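Local coordinates for protein alpha-galactosidase (Thermus thermophilus, PDB 6LCJ) that probably hydrolyses alpha-galactosides, releasing terminal galactose from sugars, and assembles into a hexamer, at residues Gly107-Gly112 / Arg149-Arg154; Ser91-Leu96 / Pro342-Leu347; Gly19-Pro24 / Arg28-Glu33; Arg125-Gly130 / Pro312-Glu317; Ala318-Ala323 / Leu336-Ala341. All coordinates share one frame; numbering follows the deposited sequence.

In the fold
The contacts divide by depth and by the parts they join. Contacts 1, 2 and 4 tie the N-terminal beta domain to the barrel part: contact 2 is buried and mostly apolar, with one water, while contacts 1 and 4 are partly buried and rest on leucine and alanine methyls. Contact 3 lies at the surface, inside a beta hairpin, and is built from backbone hydrogen bonds. Contact 5 is buried within the barrel, where one tyrosine hydroxyl does the touching. Strands 93-97 and 102-108 bring contacts 1 and 2 to the same sheet as the hairpin of contact 3. The segments of contacts 4 and 5 share helix 317-331, and Y320 bonds S346 of contact 2.

Contact 1: Gly107-Gly112 / Arg149-Arg154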
# COMPACT_ATOMS: atom_id res chain seq x y z
N GLY E 107 23.60 -21.35 27.39
CA GLY E 107 23.44 -22.47 26.48
C GLY E 107 22.47 -23.55 26.94
O GLY E 107 22.53 -24.00 28.08
N ALA E 108 21.59 -23.99 26.04
CA ALA E 108 20.65 -25.04 26.38
C ALA E 108 21.34 -26.38 26.59
O ALA E 108 22.27 -26.75 25.87
CB ALA E 108 19.60 -25.17 25.29
N LEU E 109 20.87 -27.12 27.59
CA LEU E 109 21.32 -28.48 27.83
C LEU E 109 20.34 -29.53 27.30
O LEU E 109 20.63 -30.72 27.39
CB LEU E 109 21.57 -28.70 29.33
CG LEU E 109 22.71 -27.84 29.87
CD1 LEU E 109 22.98 -28.12 31.33
CD2 LEU E 109 23.98 -28.06 29.05
N ASP E 110 19.19 -29.11 26.76
CA ASP E 110 18.19 -29.97 26.14
C ASP E 110 17.86 -29.47 24.73
O ASP E 110 18.34 -28.42 24.29
CB ASP E 110 16.90 -30.03 26.98
CG ASP E 110 17.13 -30.60 28.37
OD1 ASP E 110 17.54 -31.78 28.48
OD2 ASP E 110 16.88 -29.88 29.36
N LEU E 111 16.99 -30.22 24.06
CA LEU E 111 16.57 -29.95 22.69
C LEU E 111 15.60 -28.78 22.59
O LEU E 111 14.81 -28.52 23.49
CB LEU E 111 15.87 -31.17 22.10
CG LEU E 111 16.63 -32.48 21.96
CD1 LEU E 111 15.65 -33.64 21.88
CD2 LEU E 111 17.52 -32.42 20.73
N GLY E 112 15.64 -28.10 21.44
CA GLY E 112 14.54 -27.24 21.05
C GLY E 112 14.58 -25.83 21.59
O GLY E 112 13.53 -25.21 21.73
N ARG E 149 31.35 -29.58 27.61
CA ARG E 149 31.46 -30.75 28.48
C ARG E 149 30.10 -31.23 28.97
O ARG E 149 29.94 -32.42 29.28
CB ARG E 149 32.34 -30.44 29.68
CG ARG E 149 33.82 -30.50 29.35
CD ARG E 149 34.64 -29.84 30.41
NE ARG E 149 35.83 -29.22 29.84
CZ ARG E 149 36.28 -28.02 30.19
NH1 ARG E 149 35.63 -27.32 31.11
NH2 ARG E 149 37.38 -27.54 29.63
N LEU E 150 29.12 -30.35 29.03
CA LEU E 150 27.79 -30.72 29.49
C LEU E 150 26.89 -31.23 28.36
O LEU E 150 25.71 -31.51 28.61
CB LEU E 150 27.15 -29.53 30.20
CG LEU E 150 28.00 -29.15 31.41
CD1 LEU E 150 27.53 -27.85 32.03
CD2 LEU E 150 27.97 -30.28 32.43
N LEU E 151 27.40 -31.37 27.16
CA LEU E 151 26.60 -31.88 26.06
C LEU E 151 26.94 -33.33 25.78
O LEU E 151 27.97 -33.84 26.24
CB LEU E 151 26.82 -31.01 24.81
CG LEU E 151 26.44 -29.54 24.95
CD1 LEU E 151 26.79 -28.75 23.70
CD2 LEU E 151 24.96 -29.40 25.29
N PRO E 152 26.10 -34.05 25.04
CA PRO E 152 26.47 -35.41 24.65
C PRO E 152 27.76 -35.42 23.85
O PRO E 152 28.09 -34.46 23.14
CB PRO E 152 25.27 -35.87 23.80
CG PRO E 152 24.14 -35.01 24.27
CD PRO E 152 24.76 -33.68 24.54
N ARG E 153 28.50 -36.52 23.98
CA ARG E 153 29.75 -36.74 23.28
C ARG E 153 29.70 -38.08 22.58
O ARG E 153 29.03 -39.01 23.02
CB ARG E 153 30.94 -36.70 24.25
CG ARG E 153 30.84 -35.60 25.26
CD ARG E 153 31.86 -35.77 26.33
NE ARG E 153 33.22 -35.55 25.85
CZ ARG E 153 34.21 -36.43 25.99
NH1 ARG E 153 33.98 -37.58 26.60
NH2 ARG E 153 35.42 -36.14 25.53
N ARG E 154 30.42 -38.17 21.46
CA ARG E 154 30.64 -39.45 20.80
C ARG E 154 31.93 -39.30 19.99
O ARG E 154 31.91 -38.73 18.89
CB ARG E 154 29.47 -39.84 19.91
CG ARG E 154 29.80 -41.07 19.06
CD ARG E 154 28.59 -41.59 18.34
NE ARG E 154 28.86 -42.82 17.61
CZ ARG E 154 28.48 -44.04 17.99
NH1 ARG E 154 27.79 -44.20 19.11
NH2 ARG E 154 28.77 -45.08 17.23
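A108 O, on the last residue of strand 102-108, takes a hydrogen bond from the hydroxyl of Y147 in helix 140-149, and the methyl L151 CD2 rests 3.8 Å from the same oxygen. The backbone N of A108 is used as well, bonded to G92 O, just before strand 93-97. Beyond it the contact is aliphatic. L109 reaches across with one branch: its CD2 packs on L150 CB at 3.7 Å and lies 3.9 Å from L150 O. The same methyl meets L151 CD2 at 4.1 Å, so it sits against two consecutive residues of the 149-154 segment. The side chains of L109 and L150 cross obliquely. In L109 the CG stands opposite the carbonyl carbon (chi1 -65°), and this turns the branch to the other segment although CB itself is not aimed there. R28 packs on L109 and L150 from the outer hairpin, and L347 lies against L151; R153 and R154 have salt-bridge partners E395 and D351 farther along the segment. The arrangement joins the beta domain to the connection that runs from helix 140-149 to strand 161-164, the entry to a (beta/alpha)8 barrel of the family 36 glycoside hydrolase type.

Contact 2: Ser91-Leu96 / Pro342-Leu347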
# COMPACT_ATOMS: atom_id res chain seq x y z
N SER E 91 20.46 -20.35 17.80
CA SER E 91 19.99 -21.68 18.15
C SER E 91 20.80 -22.26 19.30
O SER E 91 22.04 -22.33 19.24
CB SER E 91 20.07 -22.63 16.96
OG SER E 91 20.01 -23.97 17.42
N GLY E 92 20.10 -22.69 20.35
CA GLY E 92 20.68 -23.49 21.41
C GLY E 92 21.56 -22.73 22.38
O GLY E 92 21.41 -22.89 23.59
N VAL E 93 22.49 -21.90 21.87
CA VAL E 93 23.42 -21.18 22.73
C VAL E 93 23.61 -19.75 22.21
O VAL E 93 23.53 -19.49 21.00
CB VAL E 93 24.78 -21.91 22.83
CG1 VAL E 93 25.35 -22.16 21.45
CG2 VAL E 93 25.79 -21.11 23.70
N GLY E 94 23.84 -18.83 23.14
CA GLY E 94 24.18 -17.47 22.79
C GLY E 94 25.19 -16.94 23.78
O GLY E 94 25.46 -17.56 24.82
N ALA E 95 25.77 -15.79 23.44
CA ALA E 95 26.73 -15.19 24.35
C ALA E 95 26.83 -13.70 24.06
O ALA E 95 26.62 -13.25 22.93
CB ALA E 95 28.11 -15.85 24.25
N LEU E 96 27.12 -12.95 25.11
CA LEU E 96 27.37 -11.52 25.03
C LEU E 96 28.82 -11.26 25.41
O LEU E 96 29.40 -11.96 26.25
CB LEU E 96 26.42 -10.73 25.95
CG LEU E 96 24.95 -10.72 25.53
CD1 LEU E 96 24.07 -10.02 26.57
CD2 LEU E 96 24.77 -10.08 24.16
N PRO E 342 21.04 -30.09 12.04
CA PRO E 342 20.99 -29.41 13.34
C PRO E 342 22.24 -29.71 14.15
O PRO E 342 22.51 -30.86 14.49
CB PRO E 342 19.74 -30.01 13.99
CG PRO E 342 18.89 -30.40 12.83
CD PRO E 342 19.84 -30.91 11.80
N VAL E 343 23.02 -28.68 14.46
CA VAL E 343 24.33 -28.92 15.04
C VAL E 343 24.20 -29.52 16.44
O VAL E 343 24.66 -30.65 16.69
CB VAL E 343 25.16 -27.62 15.04
CG1 VAL E 343 26.34 -27.75 15.96
CG2 VAL E 343 25.62 -27.32 13.61
N LEU E 344 23.55 -28.82 17.36
CA LEU E 344 23.58 -29.28 18.75
C LEU E 344 22.72 -30.53 18.95
O LEU E 344 23.12 -31.44 19.68
CB LEU E 344 23.13 -28.14 19.67
CG LEU E 344 24.12 -26.98 19.56
CD1 LEU E 344 23.69 -25.74 20.34
CD2 LEU E 344 25.51 -27.43 20.00
N ALA E 345 21.57 -30.61 18.28
CA ALA E 345 20.70 -31.78 18.45
C ALA E 345 21.30 -33.06 17.86
O ALA E 345 20.77 -34.15 18.13
CB ALA E 345 19.33 -31.50 17.83
N SER E 346 22.38 -32.96 17.08
CA SER E 346 23.06 -34.12 16.50
C SER E 346 24.09 -34.71 17.43
O SER E 346 24.55 -35.83 17.18
CB SER E 346 23.75 -33.75 15.19
OG SER E 346 22.81 -33.50 14.14
N LEU E 347 24.49 -33.99 18.47
CA LEU E 347 25.59 -34.43 19.31
C LEU E 347 25.25 -35.73 20.03
O LEU E 347 24.12 -35.93 20.48
CB LEU E 347 25.94 -33.34 20.32
CG LEU E 347 26.43 -32.01 19.75
CD1 LEU E 347 26.72 -30.98 20.86
CD2 LEU E 347 27.67 -32.25 18.89
O HOH W 1 22.07 -26.15 16.81
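Where the beta domain meets the barrel, the loop that follows barrel strand 335-338 pushes L344 against the kink between strands 89-91 and 93-97. One methyl does the work. L344 CD1 lies 3.9 Å from G92 CA, against the alpha carbon of a residue without a side chain; a CB there would collide with this methyl. It is equally close to S91 O. V93 adds its CG1 at 4.1 Å from L344 CD1, the two side chains meeting at about a right angle. A chi1 of 55° in V93 is what makes CG1 the branch that meets the leucine. H48 and Y147 also pack on L344, closing round it from strand 44-48 and helix 140-149. The kink is a classic gamma turn: V93 N donates to S91 O at 2.7 Å across G92, whose phi is 75°. It passes the chain from the six-stranded antiparallel sheet to the seven-stranded one, and S91 O also takes a bond from H48 ND1. A water makes the polar link between the segments: it accepts from L344 N at 3.1 Å and is also hydrogen-bonded to S91 OG. On the far part of the loop, S346 OG donates to P342 O at 2.7 Å, the donor tilted 17° from the carbonyl plane. Next to it, L347 N bonds L344 O at 3.1 Å.

Contact 3: Gly19-Pro24 / Arg28-Glu33; sequences GLEEAP and RLWGRE
E21 and R28 face each other as an antiparallel hydrogen-bonded pair, and both backbone donors and both acceptors are used. R28 N donates to E21 O at 2.6 Å with an N-H...O angle of 161°. The return bond, E21 N to R28 O, is 2.9 Å long; R28 O also receives the CA-H of L20, with 3.2 Å between L20 CA and that oxygen. These strands, 19-23 and 26-30, form a beta hairpin at one margin of the seven-stranded sheet. Further along, W30 N reaches G19 O at 3.2 Å, while L29 CA-H points at the same oxygen. The bond from G19 N to W30 O is weak. On the face of E21, R28 and W30, the carboxylate OE1 of E21 meets the edge of the W30 ring, 3.2 Å from CZ3, the two planes only 9° apart. R28 NE is 4.5 Å from E21 OE1; the oxygen lies well out of the guanidinium plane and no N-H points at it, so any attraction is probably just electrostatic. On the other face L20 CD1 packs on L29 CD2 at 3.9 Å, with M4 against L20 and L15 against L29.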
# COMPACT_ATOMS: atom_id res chain seq x y z
N GLY E 19 14.92 -22.06 38.56
CA GLY E 19 15.79 -22.75 39.49
C GLY E 19 17.24 -22.47 39.16
O GLY E 19 17.57 -21.96 38.08
N LEU E 20 18.11 -22.82 40.10
CA LEU E 20 19.53 -22.59 39.93
C LEU E 20 20.29 -23.60 40.78
O LEU E 20 19.90 -23.89 41.91
CB LEU E 20 19.92 -21.15 40.29
CG LEU E 20 21.40 -20.77 40.19
CD1 LEU E 20 21.54 -19.29 39.88
CD2 LEU E 20 22.18 -21.10 41.46
N GLU E 21 21.38 -24.12 40.22
CA GLU E 21 22.25 -25.07 40.88
C GLU E 21 23.65 -24.82 40.36
O GLU E 21 23.82 -24.36 39.23
CB GLU E 21 21.74 -26.50 40.63
CG GLU E 21 22.78 -27.59 40.56
CD GLU E 21 22.25 -28.82 39.84
OE1 GLU E 21 21.13 -28.74 39.29
OE2 GLU E 21 22.94 -29.87 39.84
N GLU E 22 24.67 -25.07 41.18
CA GLU E 22 26.00 -24.83 40.64
C GLU E 22 26.39 -25.97 39.71
O GLU E 22 25.68 -26.97 39.56
CB GLU E 22 27.02 -24.62 41.76
CG GLU E 22 26.52 -23.76 42.94
CD GLU E 22 26.79 -22.26 42.78
OE1 GLU E 22 27.88 -21.88 42.29
OE2 GLU E 22 25.89 -21.46 43.16
N ALA E 23 27.55 -25.80 39.05
CA ALA E 23 27.91 -26.67 37.93
C ALA E 23 29.32 -26.31 37.50
O ALA E 23 29.73 -25.15 37.66
CB ALA E 23 26.93 -26.51 36.76
N PRO E 24 30.09 -27.25 36.96
CA PRO E 24 31.51 -26.97 36.69
C PRO E 24 31.65 -25.83 35.69
O PRO E 24 31.13 -25.89 34.58
CB PRO E 24 32.03 -28.29 36.11
CG PRO E 24 30.95 -29.29 36.35
CD PRO E 24 29.68 -28.56 36.43
N ARG E 28 23.76 -23.84 36.64
CA ARG E 28 22.73 -24.49 35.85
C ARG E 28 21.39 -23.87 36.22
O ARG E 28 21.01 -23.85 37.39
CB ARG E 28 22.73 -25.99 36.09
CG ARG E 28 21.77 -26.73 35.21
CD ARG E 28 21.79 -28.21 35.50
NE ARG E 28 23.10 -28.81 35.27
CZ ARG E 28 23.30 -29.82 34.42
NH1 ARG E 28 22.26 -30.33 33.75
NH2 ARG E 28 24.52 -30.32 34.26
N LEU E 29 20.68 -23.38 35.21
CA LEU E 29 19.37 -22.77 35.37
C LEU E 29 18.30 -23.77 34.94
O LEU E 29 18.58 -24.73 34.22
CB LEU E 29 19.26 -21.49 34.54
CG LEU E 29 20.44 -20.52 34.68
CD1 LEU E 29 20.19 -19.27 33.86
CD2 LEU E 29 20.68 -20.17 36.15
N TRP E 30 17.07 -23.53 35.39
CA TRP E 30 15.93 -24.26 34.87
C TRP E 30 14.84 -23.30 34.43
O TRP E 30 14.60 -22.28 35.09
CB TRP E 30 15.35 -25.22 35.88
CG TRP E 30 15.72 -26.59 35.53
CD1 TRP E 30 15.07 -27.42 34.65
CD2 TRP E 30 16.87 -27.29 35.99
NE1 TRP E 30 15.76 -28.62 34.56
CE2 TRP E 30 16.86 -28.56 35.38
CE3 TRP E 30 17.90 -26.98 36.89
CZ2 TRP E 30 17.85 -29.52 35.62
CZ3 TRP E 30 18.88 -27.92 37.13
CH2 TRP E 30 18.84 -29.18 36.51
N GLY E 31 14.17 -23.63 33.32
CA GLY E 31 13.03 -22.85 32.91
C GLY E 31 12.77 -22.81 31.42
O GLY E 31 13.70 -22.74 30.62
N ARG E 32 11.49 -22.87 31.05
CA ARG E 32 11.13 -22.70 29.65
C ARG E 32 11.68 -21.39 29.10
O ARG E 32 12.15 -21.34 27.96
CB ARG E 32 9.61 -22.75 29.49
CG ARG E 32 9.16 -23.33 28.15
CD ARG E 32 7.82 -22.77 27.71
NE ARG E 32 7.57 -22.96 26.28
CZ ARG E 32 7.28 -21.97 25.43
NH1 ARG E 32 7.20 -20.72 25.87
NH2 ARG E 32 7.07 -22.22 24.14
N GLU E 33 11.65 -20.33 29.90
CA GLU E 33 12.26 -19.07 29.50
C GLU E 33 13.15 -18.57 30.62
O GLU E 33 12.75 -18.60 31.79
CB GLU E 33 11.21 -18.01 29.15
CG GLU E 33 11.86 -16.82 28.47
CD GLU E 33 10.87 -15.77 28.03
OE1 GLU E 33 9.83 -16.13 27.43
OE2 GLU E 33 11.14 -14.58 28.31

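Contact 4: Arg125-Gly130 / Pro312-Glu317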
# COMPACT_ATOMS: atom_id res chain seq x y z
N ARG E 125 14.78 -19.37 25.32
CA ARG E 125 13.39 -19.80 25.22
C ARG E 125 13.33 -21.18 24.58
O ARG E 125 13.71 -21.35 23.43
CB ARG E 125 12.57 -18.80 24.40
CG ARG E 125 11.08 -19.15 24.34
CD ARG E 125 10.29 -18.09 23.62
NE ARG E 125 10.32 -16.83 24.34
CZ ARG E 125 10.04 -15.66 23.79
NH1 ARG E 125 9.72 -15.59 22.50
NH2 ARG E 125 10.09 -14.56 24.53
N TYR E 126 12.83 -22.16 25.34
CA TYR E 126 12.56 -23.48 24.79
C TYR E 126 11.27 -23.44 23.99
O TYR E 126 10.29 -22.82 24.39
CB TYR E 126 12.46 -24.51 25.92
CG TYR E 126 13.79 -25.11 26.35
CD1 TYR E 126 14.40 -26.12 25.60
CD2 TYR E 126 14.43 -24.68 27.50
CE1 TYR E 126 15.63 -26.66 25.99
CE2 TYR E 126 15.64 -25.22 27.89
CZ TYR E 126 16.24 -26.21 27.14
OH TYR E 126 17.44 -26.73 27.55
N ALA E 127 11.28 -24.09 22.82
CA ALA E 127 10.11 -24.06 21.95
C ALA E 127 9.02 -25.02 22.45
O ALA E 127 7.85 -24.64 22.58
CB ALA E 127 10.51 -24.40 20.52
N GLY E 128 9.39 -26.27 22.72
CA GLY E 128 8.46 -27.20 23.31
C GLY E 128 8.52 -27.21 24.83
O GLY E 128 8.33 -26.18 25.48
N LYS E 129 8.77 -28.38 25.41
CA LYS E 129 8.83 -28.46 26.86
C LYS E 129 10.13 -27.85 27.36
O LYS E 129 11.16 -27.86 26.67
CB LYS E 129 8.70 -29.91 27.33
CG LYS E 129 9.47 -30.92 26.50
CD LYS E 129 9.79 -32.18 27.31
CE LYS E 129 11.11 -32.81 26.86
NZ LYS E 129 11.58 -33.93 27.74
N GLY E 130 10.07 -27.30 28.59
CA GLY E 130 11.18 -26.61 29.24
C GLY E 130 12.48 -27.38 29.31
O GLY E 130 12.64 -28.42 28.67
N PRO E 312 9.86 -27.61 11.52
CA PRO E 312 10.21 -26.27 11.04
C PRO E 312 11.27 -25.55 11.84
O PRO E 312 11.32 -24.34 11.80
CB PRO E 312 8.87 -25.52 11.16
CG PRO E 312 8.10 -26.25 12.24
CD PRO E 312 8.83 -27.54 12.57
N GLY E 313 12.12 -26.26 12.57
CA GLY E 313 13.15 -25.59 13.33
C GLY E 313 13.26 -26.18 14.70
O GLY E 313 13.10 -27.40 14.87
N ALA E 314 13.51 -25.33 15.71
CA ALA E 314 13.66 -25.81 17.08
C ALA E 314 12.53 -26.74 17.49
O ALA E 314 12.75 -27.69 18.25
CB ALA E 314 13.74 -24.63 18.05
N GLU E 315 11.32 -26.51 16.97
CA GLU E 315 10.15 -27.32 17.31
C GLU E 315 10.27 -28.75 16.81
O GLU E 315 9.60 -29.64 17.36
CB GLU E 315 8.88 -26.69 16.73
CG GLU E 315 8.53 -25.34 17.30
CD GLU E 315 9.37 -24.17 16.72
OE1 GLU E 315 10.18 -24.39 15.78
OE2 GLU E 315 9.20 -23.02 17.22
N GLY E 316 11.09 -29.00 15.79
CA GLY E 316 11.24 -30.33 15.24
C GLY E 316 12.40 -31.11 15.78
O GLY E 316 12.64 -32.24 15.34
N GLU E 317 13.13 -30.57 16.75
CA GLU E 317 14.35 -31.24 17.18
C GLU E 317 14.04 -32.55 17.91
O GLU E 317 14.77 -33.54 17.73
CB GLU E 317 15.18 -30.29 18.05
CG GLU E 317 15.91 -29.23 17.23
CD GLU E 317 16.90 -28.40 18.05
OE1 GLU E 317 17.05 -28.65 19.26
OE2 GLU E 317 17.55 -27.50 17.47
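A127 CB, at the turn after strand 122-126, is met by E315 and A314 of the loop before helix 317-331. E315 leads away from its CB with CG beside the backbone N and then bends at chi2 (78°), which lays the rest of the chain alongside the alanine. Its CG lies 3.9 Å from A127 CB. CD follows at 4.0 Å from the same methyl, and OE2 comes to 3.8 Å, so aliphatic stem and carboxylate alike border the small side chain. OE1 at the other corner of the carboxylate forms a salt bridge with R114 NH2 on strand 113-117; the same R114 packs on A127 and A314. A314 contributes its methyl, with A314 CB 4.1 Å from A127 CB. The backbones have their own partners: A127 N bonds G112 O, the R32 guanidinium reaches A127 O, and A314 N donates to the D79 carboxylate. Within the loop, G316 N bonds G313 O at 2.7 Å and E317 N follows to A314 O, turning the chain into the helix. This is domain-interface packing, in which a turn of the beta domain sits against the strand-to-helix loop of one beta-alpha unit of the barrel.

Contact 5: Ala318-Ala323 / Leu336-Ala341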
# COMPACT_ATOMS: atom_id res chain seq x y z
N ALA E 318 12.97 -32.60 18.71
CA ALA E 318 12.58 -33.85 19.38
C ALA E 318 12.26 -34.96 18.38
O ALA E 318 12.70 -36.10 18.57
CB ALA E 318 11.40 -33.63 20.32
N ARG E 319 11.48 -34.67 17.32
CA ARG E 319 11.27 -35.65 16.26
C ARG E 319 12.59 -36.04 15.61
O ARG E 319 12.84 -37.22 15.34
CB ARG E 319 10.32 -35.12 15.18
CG ARG E 319 8.86 -35.03 15.57
CD ARG E 319 8.06 -34.21 14.54
NE ARG E 319 8.87 -33.92 13.37
CZ ARG E 319 8.89 -32.74 12.75
NH1 ARG E 319 8.12 -31.74 13.20
NH2 ARG E 319 9.70 -32.55 11.69
N TYR E 320 13.43 -35.04 15.32
CA TYR E 320 14.69 -35.29 14.63
C TYR E 320 15.58 -36.23 15.42
O TYR E 320 16.18 -37.15 14.86
CB TYR E 320 15.41 -33.97 14.37
CG TYR E 320 16.84 -34.09 13.91
CD1 TYR E 320 17.15 -34.33 12.57
CD2 TYR E 320 17.89 -33.97 14.82
CE1 TYR E 320 18.48 -34.44 12.15
CE2 TYR E 320 19.22 -34.08 14.42
CZ TYR E 320 19.51 -34.30 13.09
OH TYR E 320 20.82 -34.40 12.70
N ARG E 321 15.67 -36.02 16.73
CA ARG E 321 16.58 -36.82 17.54
C ARG E 321 16.13 -38.28 17.60
O ARG E 321 16.97 -39.19 17.53
CB ARG E 321 16.69 -36.22 18.94
CG ARG E 321 17.58 -36.99 19.85
CD ARG E 321 18.94 -36.38 19.88
NE ARG E 321 19.81 -37.05 20.85
CZ ARG E 321 21.13 -36.88 20.88
NH1 ARG E 321 21.71 -36.07 20.01
NH2 ARG E 321 21.86 -37.52 21.79
N LYS E 322 14.82 -38.52 17.72
CA LYS E 322 14.32 -39.89 17.72
C LYS E 322 14.53 -40.57 16.37
O LYS E 322 14.89 -41.75 16.32
CB LYS E 322 12.84 -39.92 18.11
CG LYS E 322 12.59 -39.57 19.57
CD LYS E 322 11.09 -39.43 19.87
CE LYS E 322 10.80 -38.32 20.89
NZ LYS E 322 9.70 -37.41 20.41
N ALA E 323 14.32 -39.85 15.27
CA ALA E 323 14.58 -40.43 13.95
C ALA E 323 16.06 -40.77 13.79
O ALA E 323 16.41 -41.85 13.31
CB ALA E 323 14.14 -39.47 12.85
N LEU E 336 29.06 -42.39 10.81
CA LEU E 336 28.05 -41.48 10.28
C LEU E 336 28.60 -40.05 10.33
O LEU E 336 28.96 -39.55 11.41
CB LEU E 336 26.74 -41.59 11.05
CG LEU E 336 26.10 -42.97 10.98
CD1 LEU E 336 24.81 -42.97 11.77
CD2 LEU E 336 25.89 -43.39 9.53
N LEU E 337 28.71 -39.44 9.16
CA LEU E 337 29.04 -38.04 9.02
C LEU E 337 27.74 -37.28 8.79
O LEU E 337 27.05 -37.53 7.79
CB LEU E 337 30.00 -37.81 7.85
CG LEU E 337 30.27 -36.33 7.54
CD1 LEU E 337 31.12 -35.70 8.64
CD2 LEU E 337 30.93 -36.16 6.19
N PHE E 338 27.39 -36.38 9.72
CA PHE E 338 26.17 -35.59 9.62
C PHE E 338 26.45 -34.30 8.87
O PHE E 338 27.39 -33.57 9.20
CB PHE E 338 25.61 -35.25 11.01
CG PHE E 338 24.84 -36.38 11.67
CD1 PHE E 338 25.11 -37.71 11.37
CD2 PHE E 338 23.86 -36.10 12.62
CE1 PHE E 338 24.43 -38.74 12.00
CE2 PHE E 338 23.17 -37.13 13.25
CZ PHE E 338 23.45 -38.45 12.94
N CYS E 339 25.60 -34.00 7.88
CA CYS E 339 25.76 -32.81 7.04
C CYS E 339 24.41 -32.11 6.91
O CYS E 339 23.36 -32.76 6.92
CB CYS E 339 26.34 -33.19 5.64
SG CYS E 339 26.89 -31.75 4.60
N GLY E 340 24.44 -30.78 6.77
CA GLY E 340 23.21 -30.01 6.68
C GLY E 340 22.31 -30.19 7.88
O GLY E 340 21.08 -30.15 7.77
N ALA E 341 22.91 -30.39 9.02
CA ALA E 341 22.25 -31.00 10.14
C ALA E 341 22.14 -30.04 11.30
O ALA E 341 23.07 -29.24 11.53
CB ALA E 341 23.01 -32.26 10.59
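Y320 of helix 317-331 reaches F338 and A341, at and just past the end of strand 335-338, within a beta-alpha-beta unit (strand 298-303, helix 317-331, strand 335-338) of the parallel barrel. Hydrogen bonding satisfies the buried hydroxyl from outside the pair: Y320 OH is bonded to S346 OG, in the loop that runs on from A341. R321, next in the helix, sends its NH1 to the carbonyls A345 O and L347 O, gripping the same loop a second time. Inside the helix, A323 N donates to R319 O at 3.0 Å, one of the regular backbone bonds of the turn that carries the tyrosine. Van der Waals contacts across the segments come from one helix atom, the tyrosine hydroxyl; no other atom of the Y320 side chain comes within 4.2 Å of the 336-341 segment. The helix residue gets there because its CG stands opposite the backbone N (chi1 168°), which sends the ring out from the helix toward the strand. P342 packs on the Y320 ring as well, and A350 and L353 also pack on F338. The hydroxyl has the F338 ring, the A341 methyl and the S346 hydroxyl around it. Y320 OH is 3.5 Å from F338 CD2 and 3.6 Å from CE2 of the same ring, approaching it obliquely. The same oxygen, Y320 OH, lies 3.7 Å from A341 CB.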